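Local coordinates for chemotactic transducer PctC (PDB 5LTV), which binds gamma-aminobutyrate in the Cache-type sensor domain of a chemotaxis receptor and probably relays its presence to the flagellar motor, at residues L70-D74 and E75-A79; Q84-F87 and S88-A92; G115-P118 and R119-A122; F139-A142 and G143-E146. All coordinates share one frame; numbering follows the deposited sequence.

How the contacts relate
Contacts 3 and 4 share one site: both touch the bound gamma-amino-butanoic acid and the same sulfate, and they meet each other through R121 and Y116 on one side and F139, V140 and A142 on the other. Contacts 1 and 2 belong to two consecutive short helices, 75-82 and 85-90, with centres about 19 Å apart. Contact 1 is a surface helix start held by an N-cap bond and a side-chain amide bonded back to the loop; contact 2 is partly buried, with two buried phenylalanines and an exposed arginine and serine. Contacts 3 and 4 also lie at the surface, but there the loops add anion-binding side chains and backbone N-H groups to their turn bonds.

Contact 1: L70-D74 and E75-A79; sequences LDQPD and EANIA
N77 lays its side-chain amide across the turn that leads into its own helix, over the backbone of Q72 and beside the carboxylate of D74. Its ND2 donates to Q72 O at 2.7 Å, nearly straight at 173°, and the acceptor lies within the amide plane and the donor within the carbonyl plane, a fit that fixes the rotation of the amide. CG of N77 stands beside its backbone N (chi1 -71°), which turns the amide back toward the preceding loop. D74 is the N-cap of helix 75-82: its OD1 accepts from N77 N at 3.1 Å, met from above the carboxylate plane, while the first turn closes with I78 N to D74 O, also 3.1 Å. The side chain of D74 reaches back over the helix start because its CG sits between the backbone N and the carbonyl carbon, chi1 63°. Just before the cap, P73 forms the centre of an inverse gamma turn. Beneath this polar layer lies one apolar touch, L70 CD1 at 4.1 Å from I78 CG1, where the leucine also skirts the backbone of N77. I78 lies as well against the carbonyl oxygens of P73 and D74, its CD1 3.5 Å from D74 O. I78 is buried and also packs on L96 and E98 of strand 93-98, whereas E75 and A79 touch T105 on the neighbouring strand 104-107.

Contact 2: Q84-F87 and S88-A92; sequences QPVF and SRNFA
R89 runs back along helix 85-90 over the first turn, starting with CB, which lies 3.5 Å from P85 O. CG stays against the same carbonyl oxygen, at 3.4 Å. A bend at chi3 (-57°) then brings the guanidinium flat over the backbone, so that one face looks down on P85 O and V86 N. At the tip NH1 comes to 3.7 Å from P85 CB and NH2 to 3.7 Å from V86 CA; these are packing contacts of the group's face. P85 O meanwhile accepts R89 N at 2.9 Å, a regular helical bond. The next residue, N90, curls back toward V86: its ND2 donates to V86 O at 2.9 Å, on a lone pair in the carbonyl plane, although the oxygen is tilted from the amide plane and the N-H angle is only 137°. The end of this weakly bonded helix gathers on F87 O, which takes F91 N at 2.9 Å and N90 N from above the carbonyl plane. That oxygen also lies at the edge of the F91 ring, within its plane, and the two phenylalanine rings approach loosely. V86 CG1 stands over the centre of one face of the F87 ring. Both aromatic side chains are buried toward helix 34-68, F87 on Q66 and F91 on R56, L59 and V60; F91 also reaches M169 of strand 160-170, and A92 pairs its backbone with D168 there.

Contact 3: G115-P118 and R119-A122; sequences GYDP and RTRA. With ABU (gamma-amino-butanoic acid), chain H; SO4 (sulfate ion), chain K; SO4 (sulfate ion), chain I.
The carboxylate oxygen OXT of gamma-amino-butanoic acid is gripped by Y116 OH and by R121 NE, each donating at 2.6 Å. This is the carboxylate end of the ligand pocket in the Cache domain, formed here by the loop that leads into helix 122-130. R121 holds the anion side-on, with NE to OXT (167°) and NH2 to the second oxygen, ABU O, at 2.7 Å, so the ligand carboxylate meets the guanidinium edge near its plane. Bends at chi2 and chi3 fold the arginine chain toward the pocket; its CG and CD run past CE1 of Y116, whose side chain it crosses at about a right angle, with ring and guanidinium planes 60° apart. The guanidinium's other edge faces a sulfate, probably from the crystallisation liquor, with NH1 donating to O4. W123 and D168 also bond the ligand. On the far side of the turn, D117 and R119 form a second side-on grip, a salt bridge: R119 NE to D117 OD1 on its syn lone pair, and R119 NH2 to D117 OD2, both 2.9 Å. D117 OD1 additionally accepts R119 N from above the carboxylate plane, while D117 O takes both the N and OG1 of T120 as the 3-10 turn closes. The R119 guanidinium also meets another sulfate at its edge, NH1 donating to O2. A water links D117 N, from which it accepts at 3.0 Å, with T120 OG1, to which it donates at 3.3 Å.

Contact 4: F139-A142 and G143-E146; sequences FVDA and GTGE. With ABU (gamma-amino-butanoic acid), chain H; SO4 (sulfate ion), chain I.
F139 turns its ring toward the bound gamma-amino-butanoic acid, and an edge atom, CE2, lies 3.6 Å from ABU O, close to the ring plane. V140, the last residue of strand 134-140, gives its N-H to a sulfate oxygen, O1, while its CG1 packs on G145 O at 3.5 Å. Its CA also makes a CA-H...O contact with E146 O. D141 follows and organises the turn from both its backbone and its side chain. Its N donates to E146 O at 2.7 Å, and its O accepts G145 N in return, so the segments 139-142 and 143-146 run back on each other as a tight connection between strands 134-140 and 147-157 of the five-stranded antiparallel sheet. The carboxylate swings inward, CG anti to the backbone N (chi1 -175°), to put OD1 within reach of two backbone amides: G143 N at 2.6 Å, nearly in line with the C-O bond, and T144 N at 3.1 Å, from well above the carboxylate plane. OD2 lies against the amine end of the ligand, 3.0 Å from ABU CD and somewhat farther from ABU N; its charge may favour the charged amine. T144 forms an ST turn in the same loop, its OG1 accepting E146 N while donating to E146 OE1 at 2.8 Å. A142 comes last, its N bonding ABU O at 3.0 Å (159°) and its CB touching Y116 and R121 of the neighbouring pocket loop.

Contact 1: L70-D74 and E75-A79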
loop_
_atom_site.group_PDB
_atom_site.type_symbol
_atom_site.label_atom_id
_atom_site.label_comp_id
_atom_site.label_asym_id
_atom_site.label_seq_id
_atom_site.Cartn_x
_atom_site.Cartn_y
_atom_site.Cartn_z
ATOM N N LEU A 70 3.054 -20.166 -15.386
ATOM C CA LEU A 70 3.894 -20.227 -16.597
ATOM C C LEU A 70 4.629 -21.542 -16.630
ATOM O O LEU A 70 5.377 -21.857 -15.698
ATOM C CB LEU A 70 4.916 -19.085 -16.611
ATOM C CG LEU A 70 4.359 -17.658 -16.698
ATOM C CD1 LEU A 70 5.504 -16.628 -16.789
ATOM C CD2 LEU A 70 3.426 -17.556 -17.893
ATOM N N ASP A 71 4.434 -22.303 -17.700
ATOM C CA ASP A 71 5.213 -23.524 -17.893
ATOM C C ASP A 71 6.693 -23.232 -18.097
ATOM O O ASP A 71 7.542 -24.011 -17.657
ATOM C CB ASP A 71 4.631 -24.322 -19.052
ATOM C CG ASP A 71 3.342 -25.050 -18.645
ATOM O OD1 ASP A 71 3.277 -25.546 -17.492
ATOM O OD2 ASP A 71 2.389 -25.125 -19.456
ATOM N N GLN A 72 7.024 -22.106 -18.722
ATOM C CA GLN A 72 8.408 -21.715 -18.967
ATOM C C GLN A 72 8.559 -20.289 -18.456
ATOM O O GLN A 72 8.269 -19.318 -19.177
ATOM C CB GLN A 72 8.762 -21.833 -20.455
ATOM C CG GLN A 72 10.224 -21.553 -20.790
ATOM C CD GLN A 72 11.208 -22.551 -20.141
ATOM O OE1 GLN A 72 11.132 -23.775 -20.344
ATOM N NE2 GLN A 72 12.130 -22.014 -19.342
ATOM N N PRO A 73 8.979 -20.132 -17.325
ATOM C CA PRO A 73 9.094 -18.772 -16.770
ATOM C C PRO A 73 10.437 -18.115 -17.073
ATOM O O PRO A 73 11.217 -17.835 -16.175
ATOM C CB PRO A 73 8.908 -19.024 -15.273
ATOM C CG PRO A 73 9.585 -20.361 -15.047
ATOM C CD PRO A 73 9.409 -21.155 -16.356
ATOM N N ASP A 74 10.708 -17.880 -18.358
ATOM C CA ASP A 74 11.849 -17.109 -18.820
ATOM C C ASP A 74 11.472 -15.628 -18.894
ATOM O O ASP A 74 10.324 -15.259 -18.638
ATOM C CB ASP A 74 12.335 -17.654 -20.162
ATOM C CG ASP A 74 11.300 -17.527 -21.281
ATOM O OD1 ASP A 74 10.178 -17.035 -21.049
ATOM O OD2 ASP A 74 11.591 -17.960 -22.411
ATOM N N GLU A 75 12.435 -14.774 -19.293
ATOM C CA GLU A 75 12.258 -13.326 -19.222
ATOM C C GLU A 75 11.160 -12.836 -20.149
ATOM O O GLU A 75 10.409 -11.904 -19.815
ATOM C CB GLU A 75 13.566 -12.612 -19.581
ATOM C CG GLU A 75 14.630 -12.660 -18.519
ATOM C CD GLU A 75 14.062 -12.426 -17.135
ATOM O OE1 GLU A 75 13.360 -11.405 -16.929
ATOM O OE2 GLU A 75 14.304 -13.286 -16.264
ATOM N N ALA A 76 11.107 -13.388 -21.349
ATOM C CA ALA A 76 10.155 -12.911 -22.337
ATOM C C ALA A 76 8.726 -13.255 -21.926
ATOM O O ALA A 76 7.814 -12.441 -22.096
ATOM C CB ALA A 76 10.509 -13.501 -23.703
ATOM N N ASN A 77 8.522 -14.437 -21.339
ATOM C CA ASN A 77 7.193 -14.824 -20.879
ATOM C C ASN A 77 6.740 -14.013 -19.662
ATOM O O ASN A 77 5.548 -13.683 -19.544
ATOM C CB ASN A 77 7.157 -16.308 -20.558
ATOM C CG ASN A 77 7.236 -17.148 -21.791
ATOM O OD1 ASN A 77 6.990 -16.653 -22.891
ATOM N ND2 ASN A 77 7.561 -18.438 -21.628
ATOM N N ILE A 78 7.665 -13.723 -18.738
ATOM C CA ILE A 78 7.344 -12.894 -17.584
ATOM C C ILE A 78 6.955 -11.488 -18.040
ATOM O O ILE A 78 5.964 -10.913 -17.570
ATOM C CB ILE A 78 8.538 -12.859 -16.603
ATOM C CG1 ILE A 78 8.617 -14.139 -15.784
ATOM C CG2 ILE A 78 8.448 -11.676 -15.628
ATOM C CD1 ILE A 78 10.032 -14.405 -15.250
ATOM N N ALA A 79 7.735 -10.918 -18.967
ATOM C CA ALA A 79 7.458 -9.559 -19.421
ATOM C C ALA A 79 6.110 -9.494 -20.117
ATOM O O ALA A 79 5.345 -8.549 -19.908
ATOM C CB ALA A 79 8.569 -9.073 -20.342
#

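Contact 2: Q84-F87 and S88-A92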
loop_
_atom_site.group_PDB
_atom_site.type_symbol
_atom_site.label_atom_id
_atom_site.label_comp_id
_atom_site.label_asym_id
_atom_site.label_seq_id
_atom_site.Cartn_x
_atom_site.Cartn_y
_atom_site.Cartn_z
ATOM N N GLN A 84 0.189 -6.773 -19.543
ATOM C CA GLN A 84 -1.266 -6.659 -19.656
ATOM C C GLN A 84 -1.770 -5.270 -19.247
ATOM O O GLN A 84 -1.357 -4.736 -18.197
ATOM C CB GLN A 84 -1.945 -7.738 -18.812
ATOM C CG GLN A 84 -1.772 -9.115 -19.375
ATOM C CD GLN A 84 -2.265 -10.157 -18.417
ATOM O OE1 GLN A 84 -1.459 -10.811 -17.705
ATOM N NE2 GLN A 84 -3.598 -10.320 -18.371
ATOM N N PRO A 85 -2.654 -4.649 -20.032
ATOM C CA PRO A 85 -3.058 -3.271 -19.728
ATOM C C PRO A 85 -3.805 -3.125 -18.405
ATOM O O PRO A 85 -3.813 -2.026 -17.826
ATOM C CB PRO A 85 -3.953 -2.875 -20.921
ATOM C CG PRO A 85 -3.562 -3.825 -22.044
ATOM C CD PRO A 85 -3.005 -5.083 -21.401
ATOM N N VAL A 86 -4.422 -4.192 -17.886
ATOM C CA VAL A 86 -5.125 -4.062 -16.606
ATOM C C VAL A 86 -4.160 -3.630 -15.501
ATOM O O VAL A 86 -4.549 -2.901 -14.588
ATOM C CB VAL A 86 -5.870 -5.384 -16.254
ATOM C CG1 VAL A 86 -4.881 -6.558 -16.050
ATOM C CG2 VAL A 86 -6.767 -5.205 -15.036
ATOM N N PHE A 87 -2.887 -4.050 -15.584
ATOM C CA PHE A 87 -1.892 -3.669 -14.589
ATOM C C PHE A 87 -1.523 -2.189 -14.692
ATOM O O PHE A 87 -1.451 -1.495 -13.677
ATOM C CB PHE A 87 -0.644 -4.568 -14.738
ATOM C CG PHE A 87 -0.927 -6.020 -14.402
ATOM C CD1 PHE A 87 -1.657 -6.339 -13.248
ATOM C CD2 PHE A 87 -0.538 -7.063 -15.266
ATOM C CE1 PHE A 87 -1.974 -7.682 -12.948
ATOM C CE2 PHE A 87 -0.836 -8.380 -14.959
ATOM C CZ PHE A 87 -1.562 -8.687 -13.791
ATOM N N SER A 88 -1.324 -1.673 -15.899
ATOM C CA SER A 88 -0.946 -0.267 -16.008
ATOM C C SER A 88 -2.138 0.652 -15.735
ATOM O O SER A 88 -1.954 1.757 -15.238
ATOM C CB SER A 88 -0.318 0.033 -17.367
ATOM O OG SER A 88 -1.173 -0.278 -18.444
ATOM N N ARG A 89 -3.356 0.185 -15.979
ATOM C CA ARG A 89 -4.531 0.964 -15.632
ATOM C C ARG A 89 -4.723 1.078 -14.116
ATOM O O ARG A 89 -5.336 2.040 -13.643
ATOM C CB ARG A 89 -5.785 0.344 -16.272
ATOM C CG ARG A 89 -5.871 0.619 -17.791
ATOM C CD ARG A 89 -7.297 0.349 -18.309
ATOM N NE ARG A 89 -7.712 -1.022 -18.024
ATOM C CZ ARG A 89 -7.717 -1.991 -18.926
ATOM N NH1 ARG A 89 -7.351 -1.718 -20.150
ATOM N NH2 ARG A 89 -8.122 -3.211 -18.617
ATOM N N ASN A 90 -4.260 0.104 -13.332
ATOM C CA ASN A 90 -4.662 0.110 -11.941
ATOM C C ASN A 90 -3.506 0.242 -10.971
ATOM O O ASN A 90 -3.754 0.389 -9.776
ATOM C CB ASN A 90 -5.478 -1.150 -11.606
ATOM C CG ASN A 90 -6.814 -1.175 -12.320
ATOM O OD1 ASN A 90 -7.686 -0.332 -12.065
ATOM N ND2 ASN A 90 -6.970 -2.120 -13.263
ATOM N N PHE A 91 -2.261 0.185 -11.443
ATOM C CA PHE A 91 -1.090 0.413 -10.613
ATOM C C PHE A 91 -0.250 1.509 -11.244
ATOM O O PHE A 91 -0.386 1.810 -12.436
ATOM C CB PHE A 91 -0.252 -0.872 -10.430
ATOM C CG PHE A 91 -0.988 -1.969 -9.654
ATOM C CD1 PHE A 91 -0.959 -2.011 -8.262
ATOM C CD2 PHE A 91 -1.738 -2.917 -10.325
ATOM C CE1 PHE A 91 -1.696 -2.990 -7.553
ATOM C CE2 PHE A 91 -2.461 -3.895 -9.625
ATOM C CZ PHE A 91 -2.435 -3.924 -8.238
ATOM N N ALA A 92 0.586 2.143 -10.415
ATOM C CA ALA A 92 1.680 2.916 -10.962
ATOM C C ALA A 92 2.629 1.992 -11.720
ATOM O O ALA A 92 3.074 2.302 -12.825
ATOM C CB ALA A 92 2.409 3.661 -9.846
#

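Contact 3: G115-P118 and R119-A122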
loop_
_atom_site.group_PDB
_atom_site.type_symbol
_atom_site.label_atom_id
_atom_site.label_comp_id
_atom_site.label_asym_id
_atom_site.label_seq_id
_atom_site.Cartn_x
_atom_site.Cartn_y
_atom_site.Cartn_z
ATOM N N GLY A 115 23.034 -0.120 -10.544
ATOM C CA GLY A 115 23.234 -1.112 -9.504
ATOM C C GLY A 115 22.002 -1.470 -8.700
ATOM O O GLY A 115 22.137 -2.141 -7.666
ATOM N N TYR A 116 20.811 -1.023 -9.120
ATOM C CA TYR A 116 19.579 -1.403 -8.437
ATOM C C TYR A 116 19.442 -2.927 -8.339
ATOM O O TYR A 116 19.580 -3.645 -9.330
ATOM C CB TYR A 116 18.363 -0.818 -9.164
ATOM C CG TYR A 116 17.062 -1.214 -8.507
ATOM C CD1 TYR A 116 16.621 -0.560 -7.355
ATOM C CD2 TYR A 116 16.283 -2.270 -9.016
ATOM C CE1 TYR A 116 15.423 -0.909 -6.751
ATOM C CE2 TYR A 116 15.070 -2.636 -8.408
ATOM C CZ TYR A 116 14.655 -1.953 -7.287
ATOM O OH TYR A 116 13.492 -2.328 -6.681
ATOM N N ASP A 117 19.168 -3.420 -7.141
ATOM C CA ASP A 117 18.992 -4.850 -6.911
ATOM C C ASP A 117 17.728 -4.979 -6.073
ATOM O O ASP A 117 17.737 -4.593 -4.883
ATOM C CB ASP A 117 20.218 -5.455 -6.222
ATOM C CG ASP A 117 20.048 -6.947 -5.898
ATOM O OD1 ASP A 117 18.949 -7.505 -6.077
ATOM O OD2 ASP A 117 21.018 -7.566 -5.429
ATOM N N PRO A 118 16.617 -5.469 -6.641
ATOM C CA PRO A 118 15.358 -5.463 -5.877
ATOM C C PRO A 118 15.444 -6.317 -4.639
ATOM O O PRO A 118 14.663 -6.100 -3.699
ATOM C CB PRO A 118 14.319 -6.025 -6.865
ATOM C CG PRO A 118 15.178 -6.928 -7.805
ATOM C CD PRO A 118 16.491 -6.169 -7.935
ATOM N N ARG A 119 16.365 -7.287 -4.610
ATOM C CA ARG A 119 16.454 -8.154 -3.437
ATOM C C ARG A 119 16.887 -7.394 -2.194
ATOM O O ARG A 119 16.626 -7.863 -1.080
ATOM C CB ARG A 119 17.390 -9.331 -3.718
ATOM C CG ARG A 119 16.927 -10.164 -4.941
ATOM C CD ARG A 119 17.970 -11.145 -5.361
ATOM N NE ARG A 119 19.172 -10.420 -5.781
ATOM C CZ ARG A 119 20.272 -10.999 -6.229
ATOM N NH1 ARG A 119 20.344 -12.344 -6.318
ATOM N NH2 ARG A 119 21.303 -10.237 -6.572
ATOM N N THR A 120 17.476 -6.205 -2.346
ATOM C CA THR A 120 17.886 -5.453 -1.158
ATOM C C THR A 120 16.776 -4.580 -0.594
ATOM O O THR A 120 17.028 -3.840 0.362
ATOM C CB THR A 120 19.104 -4.552 -1.452
ATOM O OG1 THR A 120 18.760 -3.554 -2.416
ATOM C CG2 THR A 120 20.353 -5.359 -1.926
ATOM N N ARG A 121 15.566 -4.621 -1.149
ATOM C CA ARG A 121 14.567 -3.629 -0.804
ATOM C C ARG A 121 13.512 -4.221 0.121
ATOM O O ARG A 121 13.197 -5.421 0.052
ATOM C CB ARG A 121 13.926 -3.054 -2.076
ATOM C CG ARG A 121 14.966 -2.371 -3.066
ATOM C CD ARG A 121 15.182 -0.893 -2.750
ATOM N NE ARG A 121 13.976 -0.091 -3.009
ATOM C CZ ARG A 121 13.656 1.040 -2.365
ATOM N NH1 ARG A 121 14.443 1.492 -1.408
ATOM N NH2 ARG A 121 12.544 1.700 -2.659
ATOM N N ALA A 122 12.945 -3.348 0.975
ATOM C CA ALA A 122 12.012 -3.793 2.012
ATOM C C ALA A 122 10.784 -4.488 1.445
ATOM O O ALA A 122 10.240 -5.392 2.094
ATOM C CB ALA A 122 11.577 -2.617 2.889
HETATM N N ABU H . 8.267 0.888 -9.048
HETATM C CD ABU H . 9.172 1.205 -7.909
HETATM C CB ABU H . 10.334 0.252 -7.812
HETATM C CG ABU H . 10.497 -0.364 -6.433
HETATM C C ABU H . 11.534 0.162 -5.457
HETATM O O ABU H . 11.415 1.340 -5.035
HETATM O OXT ABU H . 12.427 -0.638 -5.058
HETATM S S SO4 K . 23.976 -12.815 -6.941
HETATM O O1 SO4 K . 24.453 -11.838 -5.962
HETATM O O2 SO4 K . 22.953 -13.660 -6.336
HETATM O O3 SO4 K . 23.393 -12.141 -8.099
HETATM O O4 SO4 K . 25.115 -13.622 -7.367
HETATM S S SO4 I . 13.117 4.371 0.989
HETATM O O1 SO4 I . 12.002 5.274 1.206
HETATM O O2 SO4 I . 13.583 3.852 2.276
HETATM O O3 SO4 I . 14.176 5.095 0.264
HETATM O O4 SO4 I . 12.707 3.257 0.155
HETATM O O HOH W 1 19.739 -1.560 -4.810
#

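Contact 4: F139-A142 and G143-E146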
loop_
_atom_site.group_PDB
_atom_site.type_symbol
_atom_site.label_atom_id
_atom_site.label_comp_id
_atom_site.label_asym_id
_atom_site.label_seq_id
_atom_site.Cartn_x
_atom_site.Cartn_y
_atom_site.Cartn_z
ATOM N N PHE A 139 6.937 4.340 1.215
ATOM C CA PHE A 139 8.356 4.547 1.028
ATOM C C PHE A 139 8.502 5.369 -0.242
ATOM O O PHE A 139 7.505 5.809 -0.838
ATOM C CB PHE A 139 9.133 3.215 1.014
ATOM C CG PHE A 139 8.717 2.261 -0.078
ATOM C CD1 PHE A 139 7.607 1.403 0.097
ATOM C CD2 PHE A 139 9.452 2.195 -1.268
ATOM C CE1 PHE A 139 7.225 0.525 -0.900
ATOM C CE2 PHE A 139 9.107 1.294 -2.249
ATOM C CZ PHE A 139 7.989 0.452 -2.086
ATOM N N VAL A 140 9.752 5.612 -0.623
ATOM C CA VAL A 140 10.104 6.446 -1.767
ATOM C C VAL A 140 10.486 5.539 -2.926
ATOM O O VAL A 140 11.461 4.775 -2.830
ATOM C CB VAL A 140 11.272 7.394 -1.435
ATOM C CG1 VAL A 140 11.713 8.172 -2.709
ATOM C CG2 VAL A 140 10.915 8.364 -0.325
ATOM N N ASP A 141 9.758 5.644 -4.036
ATOM C CA ASP A 141 10.094 4.886 -5.252
ATOM C C ASP A 141 11.540 5.141 -5.680
ATOM O O ASP A 141 11.952 6.292 -5.832
ATOM C CB ASP A 141 9.129 5.295 -6.351
ATOM C CG ASP A 141 9.274 4.502 -7.625
ATOM O OD1 ASP A 141 10.382 4.366 -8.181
ATOM O OD2 ASP A 141 8.217 4.046 -8.107
ATOM N N ALA A 142 12.308 4.062 -5.893
ATOM C CA ALA A 142 13.723 4.210 -6.211
ATOM C C ALA A 142 13.962 4.801 -7.588
ATOM O O ALA A 142 15.060 5.290 -7.855
ATOM C CB ALA A 142 14.450 2.867 -6.118
ATOM N N GLY A 143 12.986 4.729 -8.477
ATOM C CA GLY A 143 13.176 5.236 -9.815
ATOM C C GLY A 143 12.707 6.673 -9.959
ATOM O O GLY A 143 13.403 7.470 -10.587
ATOM N N THR A 144 11.531 7.020 -9.401
ATOM C CA THR A 144 10.894 8.316 -9.654
ATOM C C THR A 144 11.009 9.314 -8.508
ATOM O O THR A 144 10.688 10.493 -8.700
ATOM C CB THR A 144 9.400 8.139 -9.954
ATOM O OG1 THR A 144 8.739 7.759 -8.742
ATOM C CG2 THR A 144 9.178 7.061 -10.996
ATOM N N GLY A 145 11.395 8.869 -7.320
ATOM C CA GLY A 145 11.359 9.686 -6.136
ATOM C C GLY A 145 9.987 9.923 -5.550
ATOM O O GLY A 145 9.889 10.588 -4.519
ATOM N N GLU A 146 8.924 9.419 -6.166
ATOM C CA GLU A 146 7.596 9.637 -5.624
ATOM C C GLU A 146 7.390 8.791 -4.379
ATOM O O GLU A 146 8.006 7.729 -4.217
ATOM C CB GLU A 146 6.528 9.285 -6.660
ATOM C CG GLU A 146 6.389 10.317 -7.719
ATOM C CD GLU A 146 5.728 9.756 -8.966
ATOM O OE1 GLU A 146 6.149 8.660 -9.422
ATOM O OE2 GLU A 146 4.766 10.400 -9.472
HETATM N N ABU H . 8.267 0.888 -9.048
HETATM C CD ABU H . 9.172 1.205 -7.909
HETATM C CB ABU H . 10.334 0.252 -7.812
HETATM C CG ABU H . 10.497 -0.364 -6.433
HETATM C C ABU H . 11.534 0.162 -5.457
HETATM O O ABU H . 11.415 1.340 -5.035
HETATM O OXT ABU H . 12.427 -0.638 -5.058
HETATM S S SO4 I . 13.117 4.371 0.989
HETATM O O1 SO4 I . 12.002 5.274 1.206
HETATM O O2 SO4 I . 13.583 3.852 2.276
HETATM O O3 SO4 I . 14.176 5.095 0.264
HETATM O O4 SO4 I . 12.707 3.257 0.155
#